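Local coordinates for cytochrome P450 monooxygenase (Rhodococcus sp. ECU0066, PDB 6KBH), which probably acts as a self-sufficient monooxygenase, carrying electrons from a bound FMN through a [2Fe-2S] cluster to a heme, all within one chain, at residues 311-316 / 474-479; 480-485 / 490-495; 513-516 / 521-524; 588-593 / 684-689; 757-762 / 769-774. All coordinates share one frame; numbering follows the deposited sequence.

Interactions 1, 2 and 3 all reach the same antiparallel sheet. Strand 475-486 meets the P450 part in interaction 1 and pairs with strand 489-496 in interaction 2, where R495 N and A478 O are probably hydrogen-bonded. Interactions 3 and 4, with centres about 13 Å apart, both touch FMN, and S523 OG packs against P590 CB at 3.3 Å. Interaction 5, its centre about 17 Å from that of interaction 4, holds a ligand of the [2Fe-2S] cluster; L757 CD1 lies 3.9 Å from H685 CD2. The five contacts thus run from the P450 surface through the flavin site to the iron-sulfur domain.

Interaction 1: 311-316 / 474-479; sequences DPSLIP and ARTMAV
T476, in strand 475-486, is the residue of 474-479 that meets 311-316, where D311 and S313 face it. Just ahead of it, R475 turns its side chain away from this contact, and its NH2 makes a weak hydrogen bond to P501 O. The next residue, T476, points toward 311-316. Its OG1 sits between the backbone N and the carbonyl carbon (chi1 86°), which leaves the CG2 methyl beside the backbone N and facing both partners. D311 comes from the opposite direction, and its carboxylate oxygen OD2 lies 3.1 Å from T476 CG2. The hydroxyl is farther off, with T476 OG1 3.5 Å from D311 OD2. Next to the carboxylate, S313 OG approaches the same methyl, 3.4 Å from T476 CG2. Two polar groups therefore rest on one methyl, and the join between the segments is one of simple van der Waals packing that buries just 84 Å². Further along, M477 turns to V563 and L502 within its own domain, and the backbones of A478 and V479 bond to R495 and to G558 and A559. On the other side, D311 leaves helix 302-310 and the chain soon enters helix 315-325. This is a small surface contact between domains, setting an interhelical turn of the cytochrome P450 fold against a strand of the flavin-binding beta sheet of the reductase part.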
# COMPACT_ATOMS: atom_id res chain seq x y z
N ASP A 311 5.82 16.09 -9.90
CA ASP A 311 4.55 15.40 -9.97
C ASP A 311 4.26 14.77 -8.62
O ASP A 311 5.14 14.12 -8.03
CB ASP A 311 4.54 14.32 -11.07
CG ASP A 311 5.65 13.31 -10.90
OD1 ASP A 311 6.71 13.69 -10.38
OD2 ASP A 311 5.45 12.13 -11.27
N PRO A 312 3.05 14.95 -8.07
CA PRO A 312 2.69 14.29 -6.81
C PRO A 312 2.31 12.82 -6.95
O PRO A 312 1.81 12.24 -5.98
CB PRO A 312 1.50 15.12 -6.32
CG PRO A 312 1.53 16.39 -7.13
CD PRO A 312 2.08 15.98 -8.45
N SER A 313 2.53 12.20 -8.12
CA SER A 313 2.14 10.81 -8.31
C SER A 313 2.96 9.84 -7.45
O SER A 313 2.50 8.73 -7.19
CB SER A 313 2.27 10.42 -9.78
OG SER A 313 3.39 11.05 -10.38
N LEU A 314 4.14 10.25 -7.00
CA LEU A 314 5.01 9.41 -6.20
C LEU A 314 4.88 9.66 -4.71
O LEU A 314 5.60 9.03 -3.92
CB LEU A 314 6.47 9.60 -6.65
CG LEU A 314 6.99 11.03 -6.75
CD1 LEU A 314 8.47 11.06 -6.53
CD2 LEU A 314 6.68 11.60 -8.11
N ILE A 315 3.98 10.56 -4.30
CA ILE A 315 3.73 10.79 -2.87
C ILE A 315 3.36 9.49 -2.14
O ILE A 315 3.92 9.24 -1.06
CB ILE A 315 2.69 11.89 -2.69
CG1 ILE A 315 3.29 13.24 -3.06
CG2 ILE A 315 2.16 11.91 -1.26
CD1 ILE A 315 2.34 14.38 -2.91
N PRO A 316 2.43 8.66 -2.64
CA PRO A 316 2.05 7.46 -1.86
C PRO A 316 3.23 6.58 -1.46
O PRO A 316 3.38 6.26 -0.28
CB PRO A 316 1.08 6.73 -2.81
CG PRO A 316 0.51 7.81 -3.64
CD PRO A 316 1.61 8.79 -3.86
N ALA A 474 5.57 3.43 -10.74
CA ALA A 474 5.20 3.72 -12.11
C ALA A 474 6.06 4.84 -12.65
O ALA A 474 6.56 5.68 -11.90
CB ALA A 474 3.73 4.10 -12.22
N ARG A 475 6.21 4.85 -13.96
CA ARG A 475 6.88 5.92 -14.67
C ARG A 475 5.81 6.87 -15.20
O ARG A 475 4.81 6.43 -15.77
CB ARG A 475 7.70 5.34 -15.82
CG ARG A 475 8.73 4.34 -15.34
CD ARG A 475 9.03 3.30 -16.40
NE ARG A 475 10.24 3.64 -17.16
CZ ARG A 475 11.40 2.99 -17.08
NH1 ARG A 475 11.55 1.96 -16.26
NH2 ARG A 475 12.42 3.38 -17.83
N THR A 476 5.99 8.16 -14.96
CA THR A 476 5.06 9.15 -15.51
C THR A 476 5.66 9.65 -16.82
O THR A 476 6.56 10.50 -16.83
CB THR A 476 4.83 10.29 -14.52
OG1 THR A 476 5.86 11.28 -14.68
CG2 THR A 476 4.85 9.74 -13.10
N MET A 477 5.16 9.11 -17.92
CA MET A 477 5.64 9.51 -19.23
C MET A 477 4.82 10.67 -19.78
O MET A 477 3.77 11.03 -19.25
CB MET A 477 5.62 8.33 -20.21
CG MET A 477 6.53 7.17 -19.86
SD MET A 477 5.94 5.64 -20.55
CE MET A 477 7.21 5.28 -21.69
N ALA A 478 5.32 11.25 -20.86
CA ALA A 478 4.68 12.37 -21.52
C ALA A 478 4.23 11.95 -22.91
O ALA A 478 4.88 11.13 -23.57
CB ALA A 478 5.63 13.58 -21.62
N VAL A 479 3.11 12.51 -23.34
CA VAL A 479 2.56 12.23 -24.67
C VAL A 479 3.17 13.22 -25.65
O VAL A 479 2.89 14.43 -25.58
CB VAL A 479 1.03 12.29 -24.67
CG1 VAL A 479 0.52 13.56 -23.98
CG2 VAL A 479 0.50 12.19 -26.09

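Interaction 2: 480-485 / 490-495; sequences SGLESI and LLITLR
T493 holds its OG1 between the backbone N and the carbonyl carbon (chi1 40°), which turns the hydroxyl across to the backbone of G481. G481 O then takes two bonds: T493 N gives one in the carbonyl plane at 3.0 Å, while T493 OG1 comes in well off the C=O direction, at 101°, to 2.8 Å from the same oxygen. A valine here would probably leave G481 O with the single backbone donor of this strand and set a methyl against a polar backbone. S480 N bonds to T493 O at 2.9 Å. Farther on, E483 and L491 form an antiparallel hydrogen-bonded pair, E483 N to L491 O measuring 3.0 Å. On the face that carries L482 and I492, L482 CD1 lies alongside I492 CG1 (3.9 Å). On the opposite face, which carries L491, I485 CD1 crosses L491 CB at 3.8 Å. Such two-strand pairing is that of a beta hairpin, here part of the antiparallel sheet of the FAD-binding FR-type domain.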
# COMPACT_ATOMS: atom_id res chain seq x y z
N SER A 480 4.00 12.72 -26.56
CA SER A 480 4.65 13.57 -27.55
C SER A 480 3.87 13.70 -28.85
O SER A 480 4.16 14.61 -29.64
CB SER A 480 6.05 13.04 -27.86
OG SER A 480 5.98 11.70 -28.34
N GLY A 481 2.90 12.82 -29.10
CA GLY A 481 2.13 12.91 -30.32
C GLY A 481 0.89 12.05 -30.37
O GLY A 481 0.88 10.92 -29.87
N LEU A 482 -0.17 12.59 -30.97
CA LEU A 482 -1.42 11.88 -31.21
C LEU A 482 -1.65 11.80 -32.71
O LEU A 482 -1.71 12.84 -33.38
CB LEU A 482 -2.61 12.58 -30.55
CG LEU A 482 -2.63 12.71 -29.03
CD1 LEU A 482 -2.02 11.47 -28.41
CD2 LEU A 482 -1.93 13.98 -28.57
N GLU A 483 -1.79 10.59 -33.24
CA GLU A 483 -2.01 10.38 -34.67
C GLU A 483 -3.24 9.52 -34.88
O GLU A 483 -3.41 8.49 -34.22
CB GLU A 483 -0.79 9.73 -35.32
CG GLU A 483 -1.01 9.35 -36.78
CD GLU A 483 0.25 8.82 -37.45
OE1 GLU A 483 1.33 8.88 -36.82
OE2 GLU A 483 0.16 8.35 -38.60
N SER A 484 -4.10 9.94 -35.81
CA SER A 484 -5.27 9.17 -36.20
C SER A 484 -4.88 8.24 -37.34
O SER A 484 -4.53 8.69 -38.44
CB SER A 484 -6.41 10.10 -36.61
OG SER A 484 -7.40 9.41 -37.36
N ILE A 485 -4.92 6.93 -37.08
CA ILE A 485 -4.55 5.92 -38.07
C ILE A 485 -5.74 5.07 -38.49
O ILE A 485 -5.57 4.15 -39.30
CB ILE A 485 -3.41 5.03 -37.55
CG1 ILE A 485 -3.67 4.61 -36.10
CG2 ILE A 485 -2.07 5.75 -37.67
CD1 ILE A 485 -2.76 3.51 -35.62
N LEU A 490 -6.74 6.28 -32.01
CA LEU A 490 -5.54 7.11 -31.88
C LEU A 490 -4.30 6.24 -31.84
O LEU A 490 -4.33 5.11 -31.36
CB LEU A 490 -5.51 7.97 -30.60
CG LEU A 490 -6.51 9.05 -30.22
CD1 LEU A 490 -6.62 10.15 -31.28
CD2 LEU A 490 -7.81 8.40 -29.95
N LEU A 491 -3.20 6.80 -32.31
CA LEU A 491 -1.87 6.26 -32.03
C LEU A 491 -1.17 7.24 -31.10
O LEU A 491 -0.87 8.38 -31.49
CB LEU A 491 -1.08 6.05 -33.32
CG LEU A 491 0.27 5.34 -33.09
CD1 LEU A 491 0.06 3.94 -32.54
CD2 LEU A 491 1.10 5.31 -34.36
N ILE A 492 -0.89 6.80 -29.88
CA ILE A 492 -0.26 7.65 -28.87
C ILE A 492 1.22 7.33 -28.81
O ILE A 492 1.61 6.15 -28.75
CB ILE A 492 -0.92 7.46 -27.49
CG1 ILE A 492 -2.42 7.72 -27.57
CG2 ILE A 492 -0.29 8.39 -26.48
CD1 ILE A 492 -3.13 7.46 -26.27
N THR A 493 2.05 8.37 -28.83
CA THR A 493 3.49 8.24 -28.65
C THR A 493 3.84 8.73 -27.25
O THR A 493 3.63 9.91 -26.93
CB THR A 493 4.25 9.05 -29.70
OG1 THR A 493 3.57 10.29 -29.92
CG2 THR A 493 4.30 8.30 -31.01
N LEU A 494 4.35 7.83 -26.42
CA LEU A 494 4.60 8.13 -25.01
C LEU A 494 6.10 8.20 -24.75
O LEU A 494 6.83 7.23 -25.01
CB LEU A 494 3.93 7.08 -24.12
CG LEU A 494 2.42 7.29 -24.04
CD1 LEU A 494 1.75 6.17 -23.25
CD2 LEU A 494 2.10 8.65 -23.44
N ARG A 495 6.54 9.34 -24.22
CA ARG A 495 7.94 9.67 -23.99
C ARG A 495 8.26 9.61 -22.50
O ARG A 495 7.50 10.13 -21.68
CB ARG A 495 8.25 11.09 -24.49
CG ARG A 495 8.37 11.22 -25.98
CD ARG A 495 9.66 10.60 -26.45
NE ARG A 495 9.58 10.28 -27.87
CZ ARG A 495 9.95 11.07 -28.87
NH1 ARG A 495 10.47 12.27 -28.64
NH2 ARG A 495 9.79 10.63 -30.11

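Interaction 3: 513-516 / 521-524; sequences VDCG and QYSL. With FMN (flavin mononucleotide), chain B.
The ribityl hydroxyl O2' of FMN is held by the backbone of Q521, next to Y522 whose ring meets V513 and C515: O2' donates to Q521 O at 3.0 Å, and Q521 N returns a weak bond to O2' at 3.4 Å. S523 N takes the flavin itself, donating to FMN N5 over 3.3 Å at a bent angle of 138°. Between these two residues, Y522 reaches along the cofactor, and its OH makes a weak hydrogen bond with FMN O4' (3.3 Å), which lies near the plane of the ring. The two segments belong to the hairpin of strands 510-515 and 518-523, at the border of the FR-type flavin-binding sheet, and of the two strands, 518-523 is the one that touches FMN here. The first strand backs the tyrosine. V513 CG1 touches Y522 CD2 at 3.7 Å, the two side chains crossing at about a right angle. C515 SG sits at the ring's edge, 5.3 Å from the centroid of Y522 and 78° off its normal, a sulfur-aromatic contact whose nearest carbon is Y522 CE2 at 3.9 Å. The strand bends at C515, the centre of an inverse gamma turn, while D514 forms salt bridges with R562 and R564.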
# COMPACT_ATOMS: atom_id res chain seq x y z
N VAL A 513 -2.03 2.07 -18.15
CA VAL A 513 -1.97 3.52 -18.22
C VAL A 513 -3.22 4.08 -17.56
O VAL A 513 -4.34 3.64 -17.86
CB VAL A 513 -1.85 4.00 -19.68
CG1 VAL A 513 -2.85 3.29 -20.57
CG2 VAL A 513 -2.03 5.50 -19.76
N ASP A 514 -3.04 5.05 -16.66
CA ASP A 514 -4.16 5.63 -15.94
C ASP A 514 -4.95 6.56 -16.86
O ASP A 514 -4.52 7.68 -17.13
CB ASP A 514 -3.66 6.40 -14.72
CG ASP A 514 -3.20 5.48 -13.61
OD1 ASP A 514 -3.24 4.25 -13.81
OD2 ASP A 514 -2.81 6.00 -12.55
N CYS A 515 -6.12 6.12 -17.31
CA CYS A 515 -6.95 6.94 -18.19
C CYS A 515 -7.92 7.75 -17.33
O CYS A 515 -9.09 7.41 -17.16
CB CYS A 515 -7.68 6.07 -19.21
SG CYS A 515 -6.61 4.87 -20.02
N GLY A 516 -7.41 8.84 -16.79
CA GLY A 516 -8.20 9.62 -15.85
C GLY A 516 -8.27 8.90 -14.51
O GLY A 516 -7.24 8.51 -13.94
N GLN A 521 -5.30 -1.25 -19.94
CA GLN A 521 -4.10 -1.76 -20.59
C GLN A 521 -4.28 -1.75 -22.10
O GLN A 521 -5.36 -2.06 -22.61
CB GLN A 521 -3.76 -3.18 -20.13
CG GLN A 521 -3.84 -3.38 -18.64
CD GLN A 521 -4.95 -4.33 -18.25
OE1 GLN A 521 -4.87 -5.53 -18.52
NE2 GLN A 521 -6.00 -3.79 -17.64
N TYR A 522 -3.21 -1.41 -22.81
CA TYR A 522 -3.21 -1.37 -24.27
C TYR A 522 -1.89 -1.94 -24.77
O TYR A 522 -0.82 -1.51 -24.32
CB TYR A 522 -3.43 0.06 -24.78
CG TYR A 522 -4.71 0.69 -24.26
CD1 TYR A 522 -5.93 0.12 -24.53
CD2 TYR A 522 -4.69 1.86 -23.49
CE1 TYR A 522 -7.11 0.66 -24.07
CE2 TYR A 522 -5.89 2.41 -23.02
CZ TYR A 522 -7.09 1.80 -23.32
OH TYR A 522 -8.31 2.28 -22.90
N SER A 523 -1.96 -2.90 -25.70
CA SER A 523 -0.77 -3.50 -26.28
C SER A 523 0.15 -2.44 -26.88
O SER A 523 -0.24 -1.29 -27.13
CB SER A 523 -1.15 -4.52 -27.36
OG SER A 523 -1.92 -5.58 -26.82
N LEU A 524 1.40 -2.83 -27.10
CA LEU A 524 2.43 -1.94 -27.64
C LEU A 524 2.75 -2.32 -29.08
O LEU A 524 3.30 -3.40 -29.34
CB LEU A 524 3.68 -1.97 -26.78
CG LEU A 524 3.32 -1.40 -25.42
CD1 LEU A 524 4.05 -2.16 -24.35
CD2 LEU A 524 3.66 0.06 -25.43
N1 FMN B . -7.20 -5.10 -22.43
C2 FMN B . -6.48 -6.01 -21.77
O2 FMN B . -6.98 -6.57 -20.74
N3 FMN B . -5.24 -6.36 -22.16
C4 FMN B . -4.71 -5.77 -23.25
O4 FMN B . -3.46 -6.11 -23.66
C4A FMN B . -5.44 -4.82 -23.95
N5 FMN B . -4.89 -4.24 -25.04
C5A FMN B . -5.61 -3.32 -25.70
C6 FMN B . -5.02 -2.74 -26.81
C7 FMN B . -5.70 -1.80 -27.53
C7M FMN B . -4.93 -1.23 -28.75
C8 FMN B . -7.00 -1.41 -27.16
C8M FMN B . -7.79 -0.37 -27.92
C9 FMN B . -7.59 -2.00 -26.05
C9A FMN B . -6.90 -2.96 -25.30
N10 FMN B . -7.44 -3.54 -24.22
C10 FMN B . -6.72 -4.47 -23.53
C1' FMN B . -8.81 -3.18 -23.72
C2' FMN B . -8.78 -1.98 -22.80
O2' FMN B . -8.16 -2.22 -21.60
C3' FMN B . -10.17 -1.47 -22.53
O3' FMN B . -11.03 -2.44 -22.00
C4' FMN B . -10.78 -0.83 -23.79
O4' FMN B . -10.02 0.03 -24.56
C5' FMN B . -12.02 0.05 -23.45
O5' FMN B . -11.92 0.89 -22.27
P FMN B . -13.24 1.49 -21.67
O1P FMN B . -13.05 1.82 -20.22
O2P FMN B . -13.63 2.75 -22.38
O3P FMN B . -14.32 0.47 -21.85

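Interaction 4: 588-593 / 684-689; sequences ITPVIA and EHFSST. With FMN (flavin mononucleotide), chain B.
P590 and F686 meet apolar to apolar: P590 CD lies 3.9 Å from F686 CZ, at the edge of the ring and near its plane, the two side chains approaching from opposite directions. T589 OG1 is also at that edge, 4.1 Å from F686 CE2, but its strongest polar partner is the backbone O of I586. E684 adds a looser touch, its OE2 4.2 Å from P590 CB. The ring itself is turned by chi1 -73°, with CG beside the backbone N, so that one face lies over the flavin. FMN N5 sits 3.3 Å above the plane of the F686 ring, offset toward its rim, while the edge looks to the helix. Replacing F686 by an alanine is likely to uncover this face of the isoalloxazine and to take the apolar neighbour from P590 CD. Polar atoms come close to FMN as well: E684 OE2 is 3.1 Å from FMN O4, and T589 OG1 is 3.2 Å from the methyl C7M of FMN. S523 of strand 518-523 packs on T589, P590, E684 and F686. The contact thus joins the first turns of helix 588-601, which follows strand 578-584, to E684 of strand 681-685, an outermost strand of the five-stranded parallel sheet, and to the loop that follows it at F686.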
# COMPACT_ATOMS: atom_id res chain seq x y z
N ILE A 588 -5.29 -6.02 -33.65
CA ILE A 588 -4.12 -5.94 -34.52
C ILE A 588 -2.89 -5.48 -33.75
O ILE A 588 -1.75 -5.78 -34.15
CB ILE A 588 -4.42 -5.00 -35.71
CG1 ILE A 588 -3.27 -5.01 -36.72
CG2 ILE A 588 -4.71 -3.59 -35.22
CD1 ILE A 588 -3.03 -6.35 -37.36
N THR A 589 -3.07 -4.76 -32.64
CA THR A 589 -1.92 -4.16 -31.96
C THR A 589 -0.93 -5.18 -31.42
O THR A 589 0.27 -5.06 -31.73
CB THR A 589 -2.40 -3.20 -30.87
OG1 THR A 589 -3.57 -3.72 -30.23
CG2 THR A 589 -2.73 -1.84 -31.47
N PRO A 590 -1.32 -6.18 -30.62
CA PRO A 590 -0.30 -7.12 -30.13
C PRO A 590 0.23 -8.05 -31.21
O PRO A 590 1.42 -8.38 -31.19
CB PRO A 590 -1.02 -7.89 -29.02
CG PRO A 590 -2.43 -7.89 -29.45
CD PRO A 590 -2.66 -6.57 -30.14
N VAL A 591 -0.61 -8.46 -32.16
CA VAL A 591 -0.17 -9.44 -33.15
C VAL A 591 0.86 -8.84 -34.09
O VAL A 591 1.83 -9.51 -34.48
CB VAL A 591 -1.39 -10.00 -33.91
CG1 VAL A 591 -2.27 -8.89 -34.38
CG2 VAL A 591 -0.93 -10.80 -35.10
N ILE A 592 0.69 -7.57 -34.46
CA ILE A 592 1.60 -6.96 -35.43
C ILE A 592 3.02 -6.89 -34.87
O ILE A 592 4.00 -7.00 -35.62
CB ILE A 592 1.08 -5.57 -35.85
CG1 ILE A 592 1.90 -5.02 -37.03
CG2 ILE A 592 1.13 -4.58 -34.70
CD1 ILE A 592 1.07 -4.19 -37.97
N ALA A 593 3.16 -6.72 -33.55
CA ALA A 593 4.48 -6.80 -32.94
C ALA A 593 5.00 -8.24 -32.97
O ALA A 593 6.21 -8.46 -33.10
CB ALA A 593 4.45 -6.26 -31.52
N GLU A 684 -5.38 -13.61 -26.59
CA GLU A 684 -5.37 -12.54 -25.61
C GLU A 684 -6.72 -11.83 -25.66
O GLU A 684 -7.14 -11.35 -26.72
CB GLU A 684 -4.23 -11.54 -25.86
CG GLU A 684 -4.41 -10.20 -25.15
CD GLU A 684 -3.10 -9.59 -24.67
OE1 GLU A 684 -2.52 -10.11 -23.69
OE2 GLU A 684 -2.66 -8.59 -25.27
N HIS A 685 -7.39 -11.77 -24.51
CA HIS A 685 -8.68 -11.12 -24.41
C HIS A 685 -8.50 -9.65 -24.06
O HIS A 685 -7.66 -9.29 -23.22
CB HIS A 685 -9.55 -11.80 -23.36
CG HIS A 685 -9.69 -13.28 -23.54
ND1 HIS A 685 -10.63 -13.84 -24.38
CD2 HIS A 685 -9.01 -14.32 -23.00
CE1 HIS A 685 -10.53 -15.16 -24.34
NE2 HIS A 685 -9.55 -15.47 -23.51
N PHE A 686 -9.28 -8.80 -24.71
CA PHE A 686 -9.37 -7.38 -24.37
C PHE A 686 -10.59 -7.07 -23.53
O PHE A 686 -10.75 -5.93 -23.07
CB PHE A 686 -9.38 -6.52 -25.64
CG PHE A 686 -8.04 -6.43 -26.33
CD1 PHE A 686 -7.01 -7.30 -26.01
CD2 PHE A 686 -7.83 -5.48 -27.31
CE1 PHE A 686 -5.79 -7.21 -26.64
CE2 PHE A 686 -6.61 -5.40 -27.96
CZ PHE A 686 -5.59 -6.26 -27.62
N SER A 687 -11.46 -8.05 -23.32
CA SER A 687 -12.66 -7.94 -22.51
C SER A 687 -12.73 -9.16 -21.61
O SER A 687 -12.01 -10.14 -21.81
CB SER A 687 -13.92 -7.84 -23.39
OG SER A 687 -13.74 -6.92 -24.45
N SER A 688 -13.57 -9.06 -20.62
CA SER A 688 -13.74 -10.12 -19.70
C SER A 688 -15.13 -10.69 -19.68
O SER A 688 -16.11 -10.00 -19.84
CB SER A 688 -13.38 -9.69 -18.30
OG SER A 688 -13.71 -10.73 -17.38
N THR A 689 -15.17 -11.98 -19.53
CA THR A 689 -16.40 -12.70 -19.48
C THR A 689 -17.29 -12.59 -18.26
O THR A 689 -18.46 -12.28 -18.34
CB THR A 689 -16.11 -14.22 -19.65
OG1 THR A 689 -15.85 -14.84 -18.39
CG2 THR A 689 -14.96 -14.47 -20.59
N1 FMN B . -7.20 -5.10 -22.43
C2 FMN B . -6.48 -6.01 -21.77
O2 FMN B . -6.98 -6.57 -20.74
N3 FMN B . -5.24 -6.36 -22.16
C4 FMN B . -4.71 -5.77 -23.25
O4 FMN B . -3.46 -6.11 -23.66
C4A FMN B . -5.44 -4.82 -23.95
N5 FMN B . -4.89 -4.24 -25.04
C5A FMN B . -5.61 -3.32 -25.70
C6 FMN B . -5.02 -2.74 -26.81
C7 FMN B . -5.70 -1.80 -27.53
C7M FMN B . -4.93 -1.23 -28.75
C8 FMN B . -7.00 -1.41 -27.16
C8M FMN B . -7.79 -0.37 -27.92
C9 FMN B . -7.59 -2.00 -26.05
C9A FMN B . -6.90 -2.96 -25.30
N10 FMN B . -7.44 -3.54 -24.22
C10 FMN B . -6.72 -4.47 -23.53
C1' FMN B . -8.81 -3.18 -23.72
C2' FMN B . -8.78 -1.98 -22.80
O2' FMN B . -8.16 -2.22 -21.60
C3' FMN B . -10.17 -1.47 -22.53
O3' FMN B . -11.03 -2.44 -22.00
C4' FMN B . -10.78 -0.83 -23.79
O4' FMN B . -10.02 0.03 -24.56
C5' FMN B . -12.02 0.05 -23.45
O5' FMN B . -11.92 0.89 -22.27
P FMN B . -13.24 1.49 -21.67
O1P FMN B . -13.05 1.82 -20.22
O2P FMN B . -13.63 2.75 -22.38
O3P FMN B . -14.32 0.47 -21.85

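Interaction 5: 757-762 / 769-774; sequences LVLTKT and TMMTCC. With FES (Fe2/s2 (inorganic) cluster), chain D.
V758 and L759 pack on M771 and T769 through carbon and sulfur alone. V758 CG1 lies 3.8 Å from M771 SD, and L759 CD1 reaches the same sulfur at 4.1 Å. L759 and T769 meet tip to tip, CD1 against CG2 at 3.7 Å. M771 is bent at both chi2 and chi3 (-54° and -58°), which brings its CE round to 3.8 Å from the bridging sulfide S2 of the cluster. Polar bonds lie off to the sides: T769 OG1 bonds to E744, and T760 OG1 shares a hydrogen bond with T762 OG1 (2.6 Å) where T760 takes the N-cap position of helix 761-766. C773 SG coordinates the iron FE2 of the cluster at 2.3 Å; C743 is a second ligand of the same iron, and C735 and C740 are the other cluster cysteines. A cysteine just past a short strand, with a methionine beside the cluster, belongs here to a ferredoxin-like [2Fe-2S] domain.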
# COMPACT_ATOMS: atom_id res chain seq x y z
N LEU A 757 -8.16 -15.03 -16.56
CA LEU A 757 -7.79 -15.28 -17.94
C LEU A 757 -6.33 -14.93 -18.20
O LEU A 757 -5.91 -14.92 -19.37
CB LEU A 757 -8.71 -14.49 -18.89
CG LEU A 757 -10.18 -14.28 -18.51
CD1 LEU A 757 -10.93 -13.59 -19.63
CD2 LEU A 757 -10.90 -15.58 -18.15
N VAL A 758 -5.55 -14.65 -17.16
CA VAL A 758 -4.17 -14.20 -17.36
C VAL A 758 -3.17 -15.36 -17.32
O VAL A 758 -2.19 -15.35 -18.07
CB VAL A 758 -3.82 -13.11 -16.33
CG1 VAL A 758 -4.23 -13.51 -14.93
CG2 VAL A 758 -2.33 -12.79 -16.37
N LEU A 759 -3.39 -16.36 -16.47
CA LEU A 759 -2.39 -17.40 -16.28
C LEU A 759 -2.58 -18.54 -17.28
O LEU A 759 -3.70 -19.04 -17.46
CB LEU A 759 -2.44 -17.94 -14.85
CG LEU A 759 -1.94 -16.94 -13.79
CD1 LEU A 759 -2.51 -17.25 -12.42
CD2 LEU A 759 -0.42 -16.88 -13.74
N THR A 760 -1.48 -18.94 -17.91
CA THR A 760 -1.47 -20.07 -18.83
C THR A 760 -1.98 -21.33 -18.14
O THR A 760 -1.86 -21.48 -16.92
CB THR A 760 -0.06 -20.31 -19.36
OG1 THR A 760 0.65 -21.16 -18.45
CG2 THR A 760 0.69 -18.99 -19.48
N LYS A 761 -2.54 -22.25 -18.93
CA LYS A 761 -3.09 -23.47 -18.36
C LYS A 761 -2.03 -24.29 -17.63
O LYS A 761 -2.37 -25.07 -16.74
CB LYS A 761 -3.75 -24.32 -19.45
CG LYS A 761 -4.63 -25.44 -18.91
CD LYS A 761 -5.74 -24.88 -18.02
CE LYS A 761 -6.22 -25.91 -17.01
NZ LYS A 761 -5.20 -26.18 -15.95
N THR A 762 -0.75 -24.10 -17.97
CA THR A 762 0.32 -24.72 -17.19
C THR A 762 0.50 -24.01 -15.86
O THR A 762 0.68 -24.66 -14.82
CB THR A 762 1.62 -24.71 -17.98
OG1 THR A 762 2.08 -23.36 -18.15
CG2 THR A 762 1.43 -25.35 -19.35
N THR A 769 0.19 -19.95 -7.68
CA THR A 769 -0.23 -18.56 -7.77
C THR A 769 -1.75 -18.50 -7.94
O THR A 769 -2.39 -19.46 -8.36
CB THR A 769 0.47 -17.85 -8.93
OG1 THR A 769 0.04 -16.49 -8.98
CG2 THR A 769 0.16 -18.54 -10.25
N MET A 770 -2.31 -17.34 -7.61
CA MET A 770 -3.75 -17.15 -7.60
C MET A 770 -4.08 -15.68 -7.82
O MET A 770 -3.32 -14.79 -7.41
CB MET A 770 -4.37 -17.65 -6.29
CG MET A 770 -5.64 -16.94 -5.86
SD MET A 770 -6.68 -17.93 -4.78
CE MET A 770 -5.53 -18.30 -3.47
N MET A 771 -5.21 -15.43 -8.47
CA MET A 771 -5.72 -14.08 -8.69
C MET A 771 -6.75 -13.76 -7.61
O MET A 771 -7.76 -14.46 -7.48
CB MET A 771 -6.32 -13.94 -10.08
CG MET A 771 -5.36 -14.37 -11.17
SD MET A 771 -3.76 -13.56 -11.12
CE MET A 771 -4.28 -11.86 -11.24
N THR A 772 -6.50 -12.68 -6.87
CA THR A 772 -7.20 -12.42 -5.61
C THR A 772 -8.67 -12.09 -5.81
O THR A 772 -9.48 -12.32 -4.91
CB THR A 772 -6.48 -11.28 -4.89
OG1 THR A 772 -5.07 -11.52 -4.92
CG2 THR A 772 -6.91 -11.21 -3.45
N CYS A 773 -9.05 -11.57 -6.98
CA CYS A 773 -10.37 -10.99 -7.16
C CYS A 773 -11.43 -11.97 -7.64
O CYS A 773 -12.61 -11.78 -7.35
CB CYS A 773 -10.29 -9.82 -8.15
SG CYS A 773 -9.86 -10.31 -9.83
N CYS A 774 -11.04 -13.02 -8.37
CA CYS A 774 -12.04 -13.90 -8.98
C CYS A 774 -11.81 -15.37 -8.68
O CYS A 774 -12.78 -16.14 -8.59
CB CYS A 774 -12.09 -13.66 -10.49
SG CYS A 774 -10.52 -13.87 -11.34
FE1 FES D . -7.02 -7.52 -12.47
FE2 FES D . -7.79 -9.41 -10.28
S1 FES D . -7.66 -7.30 -10.45
S2 FES D . -7.14 -9.63 -12.29